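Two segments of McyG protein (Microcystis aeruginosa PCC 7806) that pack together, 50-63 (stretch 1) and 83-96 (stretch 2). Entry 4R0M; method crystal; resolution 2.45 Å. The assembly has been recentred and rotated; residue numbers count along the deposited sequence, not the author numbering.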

# COMPACT_ATOMS: atom_id res chain seq x y z
N ASP A 50 -21.42 4.67 17.21
CA ASP A 50 -21.84 5.67 16.22
C ASP A 50 -21.60 5.18 14.79
O ASP A 50 -22.44 5.38 13.92
N LEU A 51 -20.44 4.56 14.57
CA LEU A 51 -20.09 4.00 13.26
C LEU A 51 -21.12 2.95 12.84
O LEU A 51 -21.63 2.99 11.72
N TYR A 52 -21.42 2.03 13.75
CA TYR A 52 -22.42 0.99 13.53
C TYR A 52 -23.78 1.59 13.16
O TYR A 52 -24.41 1.15 12.20
N GLN A 53 -24.21 2.60 13.91
CA GLN A 53 -25.49 3.27 13.64
C GLN A 53 -25.48 4.00 12.30
O GLN A 53 -26.47 3.97 11.57
N ASP A 54 -24.36 4.64 11.99
CA ASP A 54 -24.17 5.35 10.72
C ASP A 54 -24.21 4.37 9.54
O ASP A 54 -24.89 4.62 8.54
N ALA A 55 -23.51 3.25 9.68
CA ALA A 55 -23.48 2.19 8.68
C ALA A 55 -24.88 1.64 8.35
O ALA A 55 -25.19 1.41 7.18
N LEU A 56 -25.70 1.45 9.38
CA LEU A 56 -27.08 0.96 9.21
C LEU A 56 -27.94 1.90 8.37
O LEU A 56 -28.75 1.46 7.56
N VAL A 57 -27.75 3.21 8.59
CA VAL A 57 -28.48 4.24 7.85
C VAL A 57 -28.08 4.22 6.38
O VAL A 57 -28.95 4.23 5.50
N ILE A 58 -26.78 4.16 6.12
CA ILE A 58 -26.24 4.09 4.76
C ILE A 58 -26.69 2.79 4.08
O ILE A 58 -27.09 2.81 2.91
N LEU A 59 -26.62 1.69 4.83
CA LEU A 59 -27.07 0.39 4.34
C LEU A 59 -28.53 0.41 3.88
O LEU A 59 -28.87 -0.15 2.84
N ASN A 60 -29.39 1.06 4.66
CA ASN A 60 -30.79 1.23 4.30
C ASN A 60 -30.95 2.05 3.03
O ASN A 60 -31.79 1.74 2.18
N GLY A 61 -30.14 3.09 2.90
CA GLY A 61 -30.06 3.89 1.67
C GLY A 61 -29.68 3.04 0.47
O GLY A 61 -30.25 3.19 -0.61
N LEU A 62 -28.70 2.15 0.67
CA LEU A 62 -28.28 1.23 -0.38
C LEU A 62 -29.41 0.29 -0.80
O LEU A 62 -29.68 0.14 -2.00
N GLU A 63 -30.07 -0.32 0.18
CA GLU A 63 -31.21 -1.20 -0.06
C GLU A 63 -32.34 -0.50 -0.82
O GLU A 63 -32.93 -1.09 -1.73
N PHE A 83 -16.03 7.31 3.81
CA PHE A 83 -15.52 6.04 3.30
C PHE A 83 -15.76 4.88 4.27
O PHE A 83 -16.38 3.88 3.91
N ILE A 84 -15.26 5.02 5.50
CA ILE A 84 -15.35 3.96 6.50
C ILE A 84 -16.79 3.56 6.86
O ILE A 84 -17.12 2.37 6.85
N PRO A 85 -17.67 4.55 7.15
CA PRO A 85 -19.07 4.16 7.38
C PRO A 85 -19.73 3.46 6.19
O PRO A 85 -20.51 2.53 6.39
N ALA A 86 -19.40 3.89 4.97
CA ALA A 86 -19.94 3.26 3.76
C ALA A 86 -19.38 1.86 3.53
O ALA A 86 -20.09 0.97 3.05
N LEU A 87 -18.10 1.67 3.87
CA LEU A 87 -17.45 0.36 3.77
C LEU A 87 -18.10 -0.65 4.72
O LEU A 87 -18.39 -1.78 4.33
N TRP A 88 -18.30 -0.21 5.97
CA TRP A 88 -18.95 -1.04 6.99
C TRP A 88 -20.41 -1.26 6.72
O TRP A 88 -20.95 -2.31 7.05
N ALA A 89 -21.06 -0.28 6.10
CA ALA A 89 -22.44 -0.44 5.64
C ALA A 89 -22.55 -1.66 4.72
O ALA A 89 -23.43 -2.50 4.90
N CYS A 90 -21.64 -1.74 3.75
CA CYS A 90 -21.56 -2.86 2.81
C CYS A 90 -21.27 -4.17 3.53
O CYS A 90 -21.89 -5.20 3.24
N PHE A 91 -20.33 -4.14 4.48
CA PHE A 91 -19.98 -5.33 5.26
C PHE A 91 -21.20 -5.91 5.99
O PHE A 91 -21.45 -7.12 5.93
N LEU A 92 -21.97 -5.04 6.65
CA LEU A 92 -23.14 -5.45 7.43
C LEU A 92 -24.26 -6.03 6.57
O LEU A 92 -24.96 -6.94 7.01
N GLY A 93 -24.44 -5.50 5.36
CA GLY A 93 -25.52 -5.93 4.49
C GLY A 93 -25.19 -7.08 3.55
O GLY A 93 -26.04 -7.51 2.78
N GLY A 94 -23.96 -7.57 3.62
CA GLY A 94 -23.49 -8.60 2.70
C GLY A 94 -23.31 -8.10 1.27
O GLY A 94 -23.32 -8.89 0.33
N ILE A 95 -23.17 -6.78 1.13
CA ILE A 95 -22.84 -6.16 -0.15
C ILE A 95 -21.33 -6.05 -0.22
O ILE A 95 -20.69 -5.67 0.76
N ILE A 96 -20.75 -6.42 -1.36
CA ILE A 96 -19.29 -6.41 -1.51
C ILE A 96 -18.79 -5.04 -1.97
O ILE A 96 -19.06 -4.63 -3.10

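The two helices meet through a pair of alanines: the CA atoms of A55 and A89 lie 4.2 Å apart, and the helix axes approach to 7.8 Å while crossing at -69°. Such closeness is possible because a methyl is all that either residue places between the backbones. A55 CB and A89 CB are also 4.2 Å apart, and A89 CB comes within 3.3 Å of A55 O, so at this point side chain packs directly on backbone.

Each alanine acts as a knob. A55, its CA-to-CB bond directed toward stretch 2, sits among P85, W88, A89 and L92; A55 CB is 3.7 Å from P85 O and 4.2 Å from W88 CB. A89 answers from the other helix, sitting among A55, I58, L59 and L62, with A89 CB 3.7 Å from I58 CG2. The third knob is L92 (chi1 m, chi2 t), held among Y52, A55, L56 and L59. L92 CD1 reaches A55 CB at 3.7 Å and both Y52 CD1 and L56 CD2 at 4.1 Å, the approach to the Y52 ring being oblique.

L51 (chi1 t, chi2 p) starts sideways, but its end comes nearer to stretch 2. L51 CD1 lies 3.7 Å from P85 CA and 3.9 Å from I84 CG2, and L51 CD2 lies over one face of the W88 ring (chi1 m), 4.3 Å from the centroid of its five-membered ring and 25° off the normal, a CH-pi geometry. P85, in a C-gamma exo pucker, also receives I58 (chi1 m, chi2 t), with I58 CD1 3.6 Å from P85 CB.

Beyond the alanines, L59 (chi1 t, chi2 p) extends L59 CD1 to 3.6 Å from G93 CA and 3.9 Å from I95 CD1. The absence of a side chain at G93 matters here: an ideal CB would fall 2.2 Å from L59 CD1, a clash. G94 follows with positive phi in a Schellman motif, marked by the hydrogen bond from I95 N to C90 O (2.9 Å), and I95 (chi1 m, chi2 t) points back toward stretch 1. There I95 CD1 meets L62 CD1 at 4.1 Å; L62 CD1, on a side chain with chi1 m and chi2 t, is 4.1 Å from C90 SG.

No hydrogen bond crosses the interface, which buries 665 Å² summed over both sides. D54 (chi1 t) brings D54 OD2 to 3.4 Å from P85 CB, a contact with carbon; both carboxylate oxygens find hydrogen-bond partners elsewhere in the structure.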

# COMPACT_ATOMS: atom_id res chain seq x y z
CB ASP A 50 -21.11 7.00 16.44
CG ASP A 50 -21.47 7.67 17.75
OD1 ASP A 50 -22.66 7.98 17.96
OD2 ASP A 50 -20.55 7.91 18.56
CB LEU A 51 -18.68 3.39 13.30
CG LEU A 51 -18.23 2.53 12.12
CD1 LEU A 51 -17.98 3.36 10.87
CD2 LEU A 51 -16.98 1.74 12.48
CB TYR A 52 -22.53 0.09 14.77
CG TYR A 52 -23.65 -0.93 14.73
CD1 TYR A 52 -23.53 -2.10 13.99
CD2 TYR A 52 -24.83 -0.72 15.45
CE1 TYR A 52 -24.55 -3.04 13.95
CE2 TYR A 52 -25.86 -1.65 15.42
CZ TYR A 52 -25.72 -2.80 14.67
OH TYR A 52 -26.74 -3.72 14.64
CB GLN A 53 -25.86 4.24 14.77
CG GLN A 53 -26.19 3.60 16.12
CD GLN A 53 -27.36 2.63 16.07
OE1 GLN A 53 -28.31 2.80 15.30
NE2 GLN A 53 -27.31 1.60 16.92
CB ASP A 54 -22.85 6.12 10.74
CG ASP A 54 -22.74 7.16 9.64
OD1 ASP A 54 -23.75 7.46 8.95
OD2 ASP A 54 -21.63 7.71 9.46
CB ALA A 55 -22.55 1.07 9.11
CB LEU A 56 -27.75 0.71 10.56
CG LEU A 56 -27.35 -0.50 11.41
CD1 LEU A 56 -28.10 -0.49 12.73
CD2 LEU A 56 -27.58 -1.81 10.68
CB VAL A 57 -28.25 5.65 8.45
CG1 VAL A 57 -28.93 6.72 7.61
CG2 VAL A 57 -28.75 5.72 9.89
CB ILE A 58 -24.70 4.21 4.74
CG1 ILE A 58 -24.27 5.59 5.25
CG2 ILE A 58 -24.15 3.96 3.34
CD1 ILE A 58 -22.90 5.62 5.89
CB LEU A 59 -26.87 -0.70 5.41
CG LEU A 59 -27.35 -2.12 5.10
CD1 LEU A 59 -26.80 -2.65 3.78
CD2 LEU A 59 -26.99 -3.05 6.25
CB ASN A 60 -31.58 1.87 5.46
CG ASN A 60 -33.07 1.95 5.17
OD1 ASN A 60 -33.72 0.95 4.88
ND2 ASN A 60 -33.61 3.16 5.25
CB LEU A 62 -27.04 0.43 0.06
CG LEU A 62 -25.70 1.17 0.14
CD1 LEU A 62 -24.70 0.38 0.97
CD2 LEU A 62 -25.14 1.45 -1.25
CB GLU A 63 -31.75 -1.77 1.26
CG GLU A 63 -30.90 -2.87 1.88
CD GLU A 63 -31.50 -3.43 3.16
OE1 GLU A 63 -31.74 -2.65 4.10
OE2 GLU A 63 -31.74 -4.66 3.22
CB PHE A 83 -14.03 6.15 2.95
CG PHE A 83 -13.44 4.92 2.33
CD1 PHE A 83 -13.11 3.81 3.11
CD2 PHE A 83 -13.19 4.87 0.96
CE1 PHE A 83 -12.57 2.67 2.54
CE2 PHE A 83 -12.64 3.73 0.39
CZ PHE A 83 -12.33 2.63 1.17
CB ILE A 84 -14.50 4.28 7.76
CG1 ILE A 84 -13.01 4.40 7.37
CG2 ILE A 84 -14.67 3.20 8.82
CD1 ILE A 84 -12.13 5.08 8.39
CB PRO A 85 -19.75 5.50 7.68
CG PRO A 85 -18.66 6.33 8.28
CD PRO A 85 -17.45 5.97 7.47
CB ALA A 86 -19.67 4.14 2.54
CB LEU A 87 -15.95 0.48 4.06
CG LEU A 87 -15.10 -0.79 3.97
CD1 LEU A 87 -14.69 -1.08 2.54
CD2 LEU A 87 -13.87 -0.65 4.86
CB TRP A 88 -18.73 -0.45 8.38
CG TRP A 88 -17.37 -0.81 8.92
CD1 TRP A 88 -16.24 0.01 9.01
CD2 TRP A 88 -16.93 -2.10 9.45
NE1 TRP A 88 -15.18 -0.67 9.55
CE2 TRP A 88 -15.52 -1.94 9.83
CE3 TRP A 88 -17.54 -3.34 9.64
CZ2 TRP A 88 -14.78 -2.98 10.38
CZ3 TRP A 88 -16.79 -4.38 10.20
CH2 TRP A 88 -15.44 -4.20 10.56
CB ALA A 89 -22.92 0.81 4.92
CB CYS A 90 -20.50 -2.59 1.74
SG CYS A 90 -20.88 -1.20 0.64
CB PHE A 91 -18.86 -5.03 6.27
CG PHE A 91 -17.50 -4.85 5.65
CD1 PHE A 91 -17.20 -5.39 4.40
CD2 PHE A 91 -16.51 -4.16 6.33
CE1 PHE A 91 -15.93 -5.22 3.85
CE2 PHE A 91 -15.24 -4.00 5.78
CZ PHE A 91 -14.96 -4.53 4.54
CB LEU A 92 -23.68 -4.27 8.26
CG LEU A 92 -22.82 -3.62 9.35
CD1 LEU A 92 -23.55 -2.41 9.91
CD2 LEU A 92 -22.47 -4.59 10.47
CB ILE A 95 -23.48 -4.75 -0.27
CG1 ILE A 95 -25.01 -4.85 -0.22
CG2 ILE A 95 -23.04 -4.06 -1.56
CD1 ILE A 95 -25.70 -3.56 0.16
CB ILE A 96 -18.81 -7.53 -2.46
CG1 ILE A 96 -19.24 -8.91 -1.93
CG2 ILE A 96 -17.30 -7.48 -2.64
CD1 ILE A 96 -19.33 -9.99 -2.99